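Long-range contact in endoglucanase (Humicola insolens, PDB 1DYS), which hydrolyses internal beta-1,4-glucosidic linkages of cellulose as a family 6 glycoside hydrolase taking part in plant biomass recycling: residues 41-53 with 303-315. Residues are numbered along the deposited sequence; the frame is centred on the assembly and turned at random.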
ATOM      1  N   LYS A  41      12.969 -18.145 -17.563  1.00 18.92           N
ATOM      2  CA  LYS A  41      12.656 -19.480 -17.015  1.00 22.78           C
ATOM      3  C   LYS A  41      13.719 -19.974 -16.043  1.00 21.74           C
ATOM      4  O   LYS A  41      13.413 -20.654 -15.061  1.00 18.77           O
ATOM      5  CB  LYS A  41      12.425 -20.482 -18.162  1.00 23.98           C
ATOM      6  CG  LYS A  41      11.615 -21.699 -17.708  1.00 21.98           C
ATOM      7  CD  LYS A  41      10.794 -22.245 -18.877  1.00 32.46           C
ATOM      8  CE  LYS A  41      11.070 -23.715 -19.109  1.00 40.42           C
ATOM      9  NZ  LYS A  41      10.429 -24.608 -18.110  1.00 45.05           N
ATOM     10  N   TYR A  42      14.970 -19.609 -16.224  1.00 17.12           N
ATOM     11  CA  TYR A  42      16.086 -19.943 -15.345  1.00 17.44           C
ATOM     12  C   TYR A  42      15.769 -19.317 -13.976  1.00 17.60           C
ATOM     13  O   TYR A  42      15.737 -20.048 -13.001  1.00 18.30           O
ATOM     14  CB  TYR A  42      17.452 -19.460 -15.819  1.00 18.45           C
ATOM     15  CG  TYR A  42      18.642 -19.746 -14.930  1.00 19.03           C
ATOM     16  CD1 TYR A  42      18.929 -18.999 -13.813  1.00 17.73           C
ATOM     17  CD2 TYR A  42      19.508 -20.799 -15.228  1.00 21.04           C
ATOM     18  CE1 TYR A  42      20.017 -19.257 -12.996  1.00 18.75           C
ATOM     19  CE2 TYR A  42      20.614 -21.062 -14.426  1.00 28.47           C
ATOM     20  CZ  TYR A  42      20.865 -20.294 -13.315  1.00 28.03           C
ATOM     21  OH  TYR A  42      21.961 -20.576 -12.526  1.00 25.85           O
ATOM     22  N   VAL A  43      15.458 -18.019 -14.011  1.00 16.45           N
ATOM     23  CA  VAL A  43      15.087 -17.397 -12.723  1.00 13.47           C
ATOM     24  C   VAL A  43      13.867 -18.065 -12.132  1.00 18.93           C
ATOM     25  O   VAL A  43      13.769 -18.241 -10.904  1.00 17.25           O
ATOM     26  CB  VAL A  43      14.864 -15.877 -12.905  1.00 17.47           C
ATOM     27  CG1 VAL A  43      14.423 -15.188 -11.608  1.00 15.90           C
ATOM     28  CG2 VAL A  43      16.135 -15.256 -13.451  1.00 14.49           C
ATOM     29  N   GLN A  44      12.842 -18.408 -12.936  1.00 14.80           N
ATOM     30  CA  GLN A  44      11.622 -18.990 -12.413  1.00 16.17           C
ATOM     31  C   GLN A  44      11.779 -20.311 -11.658  1.00 15.63           C
ATOM     32  O   GLN A  44      11.066 -20.558 -10.680  1.00 16.96           O
ATOM     33  CB  GLN A  44      10.597 -19.271 -13.551  1.00 16.42           C
ATOM     34  CG  GLN A  44       9.945 -17.995 -14.068  1.00 19.44           C
ATOM     35  CD  GLN A  44       8.974 -18.321 -15.195  1.00 23.66           C
ATOM     36  OE1 GLN A  44       9.405 -18.780 -16.247  1.00 20.63           O
ATOM     37  NE2 GLN A  44       7.675 -18.099 -14.996  1.00 21.61           N
ATOM     38  N   GLU A  45      12.700 -21.137 -12.129  1.00 17.72           N
ATOM     39  CA  GLU A  45      12.863 -22.464 -11.558  1.00 20.01           C
ATOM     40  C   GLU A  45      14.082 -22.628 -10.695  1.00 18.93           C
ATOM     41  O   GLU A  45      14.074 -23.541  -9.854  1.00 23.99           O
ATOM     42  CB  GLU A  45      12.991 -23.459 -12.715  1.00 18.32           C
ATOM     43  CG  GLU A  45      11.897 -23.351 -13.748  1.00 23.77           C
ATOM     44  CD  GLU A  45      11.653 -24.647 -14.484  1.00 33.30           C
ATOM     45  OE1 GLU A  45      12.623 -25.399 -14.707  1.00 45.19           O
ATOM     46  OE2 GLU A  45      10.493 -24.921 -14.856  1.00 35.39           O
ATOM     47  N   LYS A  46      15.134 -21.863 -10.924  1.00 18.31           N
ATOM     48  CA  LYS A  46      16.371 -22.119 -10.213  1.00 18.40           C
ATOM     49  C   LYS A  46      16.897 -21.030  -9.321  1.00 23.82           C
ATOM     50  O   LYS A  46      18.005 -21.220  -8.786  1.00 24.60           O
ATOM     51  CB  LYS A  46      17.477 -22.462 -11.245  1.00 18.01           C
ATOM     52  CG  LYS A  46      17.210 -23.787 -11.945  1.00 23.69           C
ATOM     53  CD  LYS A  46      17.477 -23.669 -13.440  1.00 30.76           C
ATOM     54  CE  LYS A  46      17.342 -25.023 -14.113  1.00 45.46           C
ATOM     55  NZ  LYS A  46      15.934 -25.473 -14.345  1.00 43.16           N
ATOM     56  N   VAL A  47      16.207 -19.885  -9.199  1.00 17.29           N
ATOM     57  CA  VAL A  47      16.840 -18.824  -8.396  1.00 15.28           C
ATOM     58  C   VAL A  47      15.974 -18.516  -7.173  1.00 13.52           C
ATOM     59  O   VAL A  47      14.829 -18.151  -7.418  1.00 16.31           O
ATOM     60  CB  VAL A  47      17.007 -17.569  -9.257  1.00 14.62           C
ATOM     61  CG1 VAL A  47      17.484 -16.363  -8.479  1.00 13.84           C
ATOM     62  CG2 VAL A  47      18.057 -17.801 -10.377  1.00 17.49           C
ATOM     63  N   GLY A  48      16.502 -18.803  -5.975  1.00 15.51           N
ATOM     64  CA  GLY A  48      15.634 -18.575  -4.800  1.00 16.24           C
ATOM     65  C   GLY A  48      15.465 -17.083  -4.525  1.00 15.45           C
ATOM     66  O   GLY A  48      16.370 -16.316  -4.794  1.00 15.17           O
ATOM     67  N   THR A  49      14.289 -16.729  -3.993  1.00 16.03           N
ATOM     68  CA  THR A  49      14.039 -15.337  -3.616  1.00 16.13           C
ATOM     69  C   THR A  49      13.303 -15.370  -2.273  1.00 17.15           C
ATOM     70  O   THR A  49      12.529 -16.308  -2.064  1.00 15.90           O
ATOM     71  CB  THR A  49      13.226 -14.637  -4.697  1.00 16.91           C
ATOM     72  OG1 THR A  49      14.031 -14.612  -5.898  1.00 14.21           O
ATOM     73  CG2 THR A  49      13.080 -13.148  -4.368  1.00 16.21           C
ATOM     74  N   PHE A  50      13.578 -14.419  -1.371  1.00 16.48           N
ATOM     75  CA  PHE A  50      12.776 -14.418  -0.153  1.00 13.84           C
ATOM     76  C   PHE A  50      11.313 -14.058  -0.403  1.00 14.81           C
ATOM     77  O   PHE A  50      10.932 -13.431  -1.396  1.00 15.09           O
ATOM     78  CB  PHE A  50      13.332 -13.279   0.741  1.00 13.55           C
ATOM     79  CG  PHE A  50      14.538 -13.676   1.529  1.00 13.29           C
ATOM     80  CD1 PHE A  50      15.645 -14.231   0.925  1.00 16.48           C
ATOM     81  CD2 PHE A  50      14.548 -13.507   2.906  1.00 15.87           C
ATOM     82  CE1 PHE A  50      16.736 -14.603   1.669  1.00 15.15           C
ATOM     83  CE2 PHE A  50      15.635 -13.903   3.677  1.00 16.11           C
ATOM     84  CZ  PHE A  50      16.763 -14.452   3.053  1.00 15.82           C
ATOM     85  N   TYR A  51      10.494 -14.510   0.552  1.00 11.65           N
ATOM     86  CA  TYR A  51       9.061 -14.159   0.622  1.00 12.70           C
ATOM     87  C   TYR A  51       8.884 -12.993   1.588  1.00 11.84           C
ATOM     88  O   TYR A  51       9.335 -13.075   2.753  1.00 15.79           O
ATOM     89  CB  TYR A  51       8.324 -15.377   1.208  1.00 13.11           C
ATOM     90  CG  TYR A  51       8.182 -16.591   0.306  1.00 13.50           C
ATOM     91  CD1 TYR A  51       9.290 -17.424   0.145  1.00 13.00           C
ATOM     92  CD2 TYR A  51       7.010 -16.943  -0.321  1.00 15.21           C
ATOM     93  CE1 TYR A  51       9.249 -18.556  -0.635  1.00 15.73           C
ATOM     94  CE2 TYR A  51       6.944 -18.089  -1.110  1.00 16.71           C
ATOM     95  CZ  TYR A  51       8.069 -18.877  -1.269  1.00 19.01           C
ATOM     96  OH  TYR A  51       7.981 -19.998  -2.066  1.00 16.58           O
ATOM     97  N   TRP A  52       8.229 -11.919   1.160  1.00 13.83           N
ATOM     98  CA  TRP A  52       8.004 -10.767   1.986  1.00 12.86           C
ATOM     99  C   TRP A  52       6.679 -10.832   2.747  1.00 13.06           C
ATOM    100  O   TRP A  52       5.608 -10.883   2.157  1.00 15.63           O
ATOM    101  CB  TRP A  52       8.014  -9.488   1.150  1.00 13.88           C
ATOM    102  CG  TRP A  52       9.399  -9.133   0.662  1.00 11.93           C
ATOM    103  CD1 TRP A  52      10.185  -9.834  -0.210  1.00 14.24           C
ATOM    104  CD2 TRP A  52      10.175  -7.985   1.073  1.00 12.10           C
ATOM    105  NE1 TRP A  52      11.365  -9.179  -0.437  1.00 10.67           N
ATOM    106  CE2 TRP A  52      11.375  -8.044   0.358  1.00 12.07           C
ATOM    107  CE3 TRP A  52       9.932  -6.923   1.953  1.00 12.55           C
ATOM    108  CZ2 TRP A  52      12.362  -7.051   0.500  1.00 12.99           C
ATOM    109  CZ3 TRP A  52      10.912  -5.948   2.095  1.00 13.86           C
ATOM    110  CH2 TRP A  52      12.113  -6.018   1.355  1.00 13.59           C
ATOM    111  N   ILE A  53       6.862 -10.814   4.077  1.00 11.99           N
ATOM    112  CA  ILE A  53       5.665 -10.919   4.951  1.00 13.95           C
ATOM    113  C   ILE A  53       5.379  -9.520   5.472  1.00 15.56           C
ATOM    114  O   ILE A  53       5.687  -9.180   6.641  1.00 13.88           O
ATOM    115  CB  ILE A  53       5.890 -11.923   6.081  1.00 11.83           C
ATOM    116  CG1 ILE A  53       6.418 -13.288   5.638  1.00 13.23           C
ATOM    117  CG2 ILE A  53       4.507 -12.155   6.759  1.00 15.04           C
ATOM    118  CD1 ILE A  53       5.809 -13.940   4.430  1.00 14.75           C
ATOM    119  N   VAL A 303      30.690 -13.264   5.114  1.00 18.61           N
ATOM    120  CA  VAL A 303      29.453 -13.281   4.313  1.00 20.42           C
ATOM    121  C   VAL A 303      29.009 -14.727   4.125  1.00 24.90           C
ATOM    122  O   VAL A 303      29.595 -15.501   3.372  1.00 21.13           O
ATOM    123  CB  VAL A 303      29.640 -12.558   2.971  1.00 18.54           C
ATOM    124  CG1 VAL A 303      28.323 -12.548   2.179  1.00 18.31           C
ATOM    125  CG2 VAL A 303      30.063 -11.099   3.146  1.00 19.58           C
ATOM    126  N   ASP A 304      27.970 -15.138   4.856  1.00 19.18           N
ATOM    127  CA  ASP A 304      27.383 -16.437   4.725  1.00 15.86           C
ATOM    128  C   ASP A 304      26.875 -16.768   3.308  1.00 17.85           C
ATOM    129  O   ASP A 304      26.979 -17.881   2.795  1.00 20.58           O
ATOM    130  CB  ASP A 304      26.172 -16.664   5.650  1.00 19.27           C
ATOM    131  CG  ASP A 304      26.526 -16.936   7.095  1.00 22.98           C
ATOM    132  OD1 ASP A 304      27.672 -17.319   7.402  1.00 22.43           O
ATOM    133  OD2 ASP A 304      25.640 -16.779   7.970  1.00 18.86           O
ATOM    134  N   ALA A 305      26.213 -15.812   2.658  1.00 17.98           N
ATOM    135  CA  ALA A 305      25.665 -16.117   1.342  1.00 17.71           C
ATOM    136  C   ALA A 305      25.264 -14.862   0.585  1.00 19.11           C
ATOM    137  O   ALA A 305      24.989 -13.812   1.180  1.00 17.63           O
ATOM    138  CB  ALA A 305      24.439 -17.030   1.472  1.00 18.77           C
ATOM    139  N   ILE A 306      25.300 -14.988  -0.729  1.00 18.04           N
ATOM    140  CA  ILE A 306      24.688 -13.978  -1.599  1.00 15.41           C
ATOM    141  C   ILE A 306      23.286 -14.530  -1.823  1.00 13.99           C
ATOM    142  O   ILE A 306      23.135 -15.735  -2.034  1.00 17.21           O
ATOM    143  CB  ILE A 306      25.416 -13.751  -2.950  1.00 17.17           C
ATOM    144  CG1 ILE A 306      26.710 -13.006  -2.622  1.00 18.89           C
ATOM    145  CG2 ILE A 306      24.504 -12.993  -3.922  1.00 15.71           C
ATOM    146  CD1 ILE A 306      27.820 -13.011  -3.641  1.00 24.44           C
ATOM    147  N   VAL A 307      22.241 -13.735  -1.581  1.00 14.07           N
ATOM    148  CA  VAL A 307      20.861 -14.140  -1.772  1.00 16.02           C
ATOM    149  C   VAL A 307      20.116 -13.121  -2.635  1.00 14.25           C
ATOM    150  O   VAL A 307      20.677 -12.075  -3.044  1.00 12.07           O
ATOM    151  CB  VAL A 307      20.119 -14.268  -0.397  1.00 10.04           C
ATOM    152  CG1 VAL A 307      20.736 -15.397   0.427  1.00 18.88           C
ATOM    153  CG2 VAL A 307      20.208 -12.918   0.318  1.00 15.95           C
ATOM    154  N   TRP A 308      18.894 -13.423  -3.059  1.00 14.38           N
ATOM    155  CA  TRP A 308      17.970 -12.442  -3.633  1.00 13.45           C
ATOM    156  C   TRP A 308      16.827 -12.250  -2.608  1.00 12.10           C
ATOM    157  O   TRP A 308      16.169 -13.219  -2.184  1.00 15.65           O
ATOM    158  CB  TRP A 308      17.350 -12.803  -4.968  1.00 13.60           C
ATOM    159  CG  TRP A 308      18.238 -12.829  -6.161  1.00 13.39           C
ATOM    160  CD1 TRP A 308      19.587 -12.747  -6.186  1.00 15.59           C
ATOM    161  CD2 TRP A 308      17.788 -12.917  -7.516  1.00 10.36           C
ATOM    162  NE1 TRP A 308      20.037 -12.771  -7.505  1.00 15.23           N
ATOM    163  CE2 TRP A 308      18.954 -12.888  -8.320  1.00 12.08           C
ATOM    164  CE3 TRP A 308      16.524 -13.021  -8.122  1.00 12.71           C
ATOM    165  CZ2 TRP A 308      18.841 -12.997  -9.714  1.00 14.21           C
ATOM    166  CZ3 TRP A 308      16.431 -13.123  -9.490  1.00 14.85           C
ATOM    167  CH2 TRP A 308      17.597 -13.081 -10.272  1.00 16.00           C
ATOM    168  N   VAL A 309      16.648 -10.978  -2.212  1.00 13.08           N
ATOM    169  CA  VAL A 309      15.592 -10.708  -1.219  1.00 11.26           C
ATOM    170  C   VAL A 309      14.498  -9.893  -1.899  1.00 10.78           C
ATOM    171  O   VAL A 309      13.384 -10.355  -1.977  1.00 13.32           O
ATOM    172  CB  VAL A 309      16.226  -9.973  -0.030  1.00  8.84           C
ATOM    173  CG1 VAL A 309      15.175  -9.824   1.070  1.00 10.12           C
ATOM    174  CG2 VAL A 309      17.459 -10.686   0.514  1.00 15.13           C
ATOM    175  N   LYS A 310      14.808  -8.666  -2.400  1.00 12.84           N
ATOM    176  CA  LYS A 310      13.762  -7.954  -3.136  1.00 14.13           C
ATOM    177  C   LYS A 310      13.447  -8.709  -4.410  1.00 13.15           C
ATOM    178  O   LYS A 310      14.366  -9.116  -5.141  1.00 13.30           O
ATOM    179  CB  LYS A 310      14.362  -6.603  -3.553  1.00 13.66           C
ATOM    180  CG  LYS A 310      13.636  -5.804  -4.606  1.00 12.89           C
ATOM    181  CD  LYS A 310      12.335  -5.194  -4.092  1.00 15.43           C
ATOM    182  CE  LYS A 310      11.582  -4.678  -5.321  1.00 13.14           C
ATOM    183  NZ  LYS A 310      10.396  -3.855  -4.857  1.00 18.31           N
ATOM    184  N   PRO A 311      12.207  -8.857  -4.752  1.00 12.10           N
ATOM    185  CA  PRO A 311      11.802  -9.514  -6.017  1.00 12.11           C
ATOM    186  C   PRO A 311      11.935  -8.548  -7.184  1.00 14.07           C
ATOM    187  O   PRO A 311      11.038  -7.706  -7.338  1.00 13.76           O
ATOM    188  CB  PRO A 311      10.350  -9.972  -5.848  1.00 14.97           C
ATOM    189  CG  PRO A 311      10.197  -9.875  -4.328  1.00 16.80           C
ATOM    190  CD  PRO A 311      11.009  -8.638  -3.948  1.00 13.71           C
ATOM    191  N   GLY A 312      13.003  -8.581  -7.968  1.00 12.88           N
ATOM    192  CA  GLY A 312      13.217  -7.634  -9.037  1.00 15.35           C
ATOM    193  C   GLY A 312      12.132  -7.820 -10.102  1.00 15.66           C
ATOM    194  O   GLY A 312      11.947  -8.930 -10.604  1.00 14.37           O
ATOM    195  N   GLY A 313      11.478  -6.692 -10.365  1.00 12.66           N
ATOM    196  CA  GLY A 313      10.337  -6.652 -11.278  1.00 12.24           C
ATOM    197  C   GLY A 313       9.135  -6.099 -10.491  1.00 14.01           C
ATOM    198  O   GLY A 313       8.247  -5.483 -11.083  1.00 15.98           O
ATOM    199  N   GLU A 314       9.153  -6.237  -9.167  1.00 15.55           N
ATOM    200  CA  GLU A 314       8.114  -5.573  -8.351  1.00 16.28           C
ATOM    201  C   GLU A 314       8.525  -4.117  -8.152  1.00 17.65           C
ATOM    202  O   GLU A 314       9.633  -3.884  -7.711  1.00 14.94           O
ATOM    203  CB  GLU A 314       8.080  -6.254  -6.956  1.00 15.42           C
ATOM    204  CG  GLU A 314       7.371  -7.590  -7.026  1.00 14.51           C
ATOM    205  CD  GLU A 314       7.115  -8.337  -5.743  1.00 21.84           C
ATOM    206  OE1 GLU A 314       7.410  -7.786  -4.662  1.00 22.23           O
ATOM    207  OE2 GLU A 314       6.635  -9.495  -5.784  1.00 22.72           O
ATOM    208  N   SER A 315       7.698  -3.147  -8.508  1.00 14.50           N
ATOM    209  CA  SER A 315       8.089  -1.756  -8.412  1.00 14.77           C
ATOM    210  C   SER A 315       8.412  -1.320  -6.991  1.00 15.80           C
ATOM    211  O   SER A 315       7.822  -1.771  -6.013  1.00 17.95           O
ATOM    212  CB  SER A 315       6.971  -0.899  -8.991  1.00 13.06           C
ATOM    213  OG  SER A 315       7.257   0.482  -8.987  1.00 17.54           O
TER
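V47 sets its CG1 methyl over one face of the W308 indole, 3.4 Å from the centroid of the six-membered ring and 8° off its normal, a close CH-pi contact. CG1 is anti to the backbone N, beside the carbonyl carbon (chi1 173°), which carries it to the ring. V43, four residues earlier in the last turn of helix 34-46, brings its CG1 to CZ3 of W308 at 3.6 Å, crossing the indole nearly at a right angle. The buried indole NH of W308 turns elsewhere, to Q292. Next along the chain, F50 N donates to W308 O (3.0 Å) in a moderately bent bond, and V309 CG2 lies over a face of the F50 ring, 4.2 Å from its centroid, toward the rim. This half is tight and mostly apolar; the other end, on the side of the substrate site, is more polar and less fully buried. There W52, partly exposed, sends NE1 to V309 O (2.8 Å, 166°); the oxygen lies in the indole plane, yet the donor stands well above the carbonyl plane. P311 CD packs 3.6 Å from the same NE1. A phenylalanine in place of W52 would probably leave V309 O without this donor and the aromatic group freer to turn. W52, K310 and E314 probably contact the substrate; K310 NZ is held by E314 O and D316, and E314 pairs with K20. Across the seam of the family 6 distorted barrel, the segment entering strand 51-53 meets the one leaving strand 303-307, the two strands themselves unpaired, with strand 79-85 touching F50, W52 and V309 through V84, and helix 15-29 packing on V43, T49 and P311.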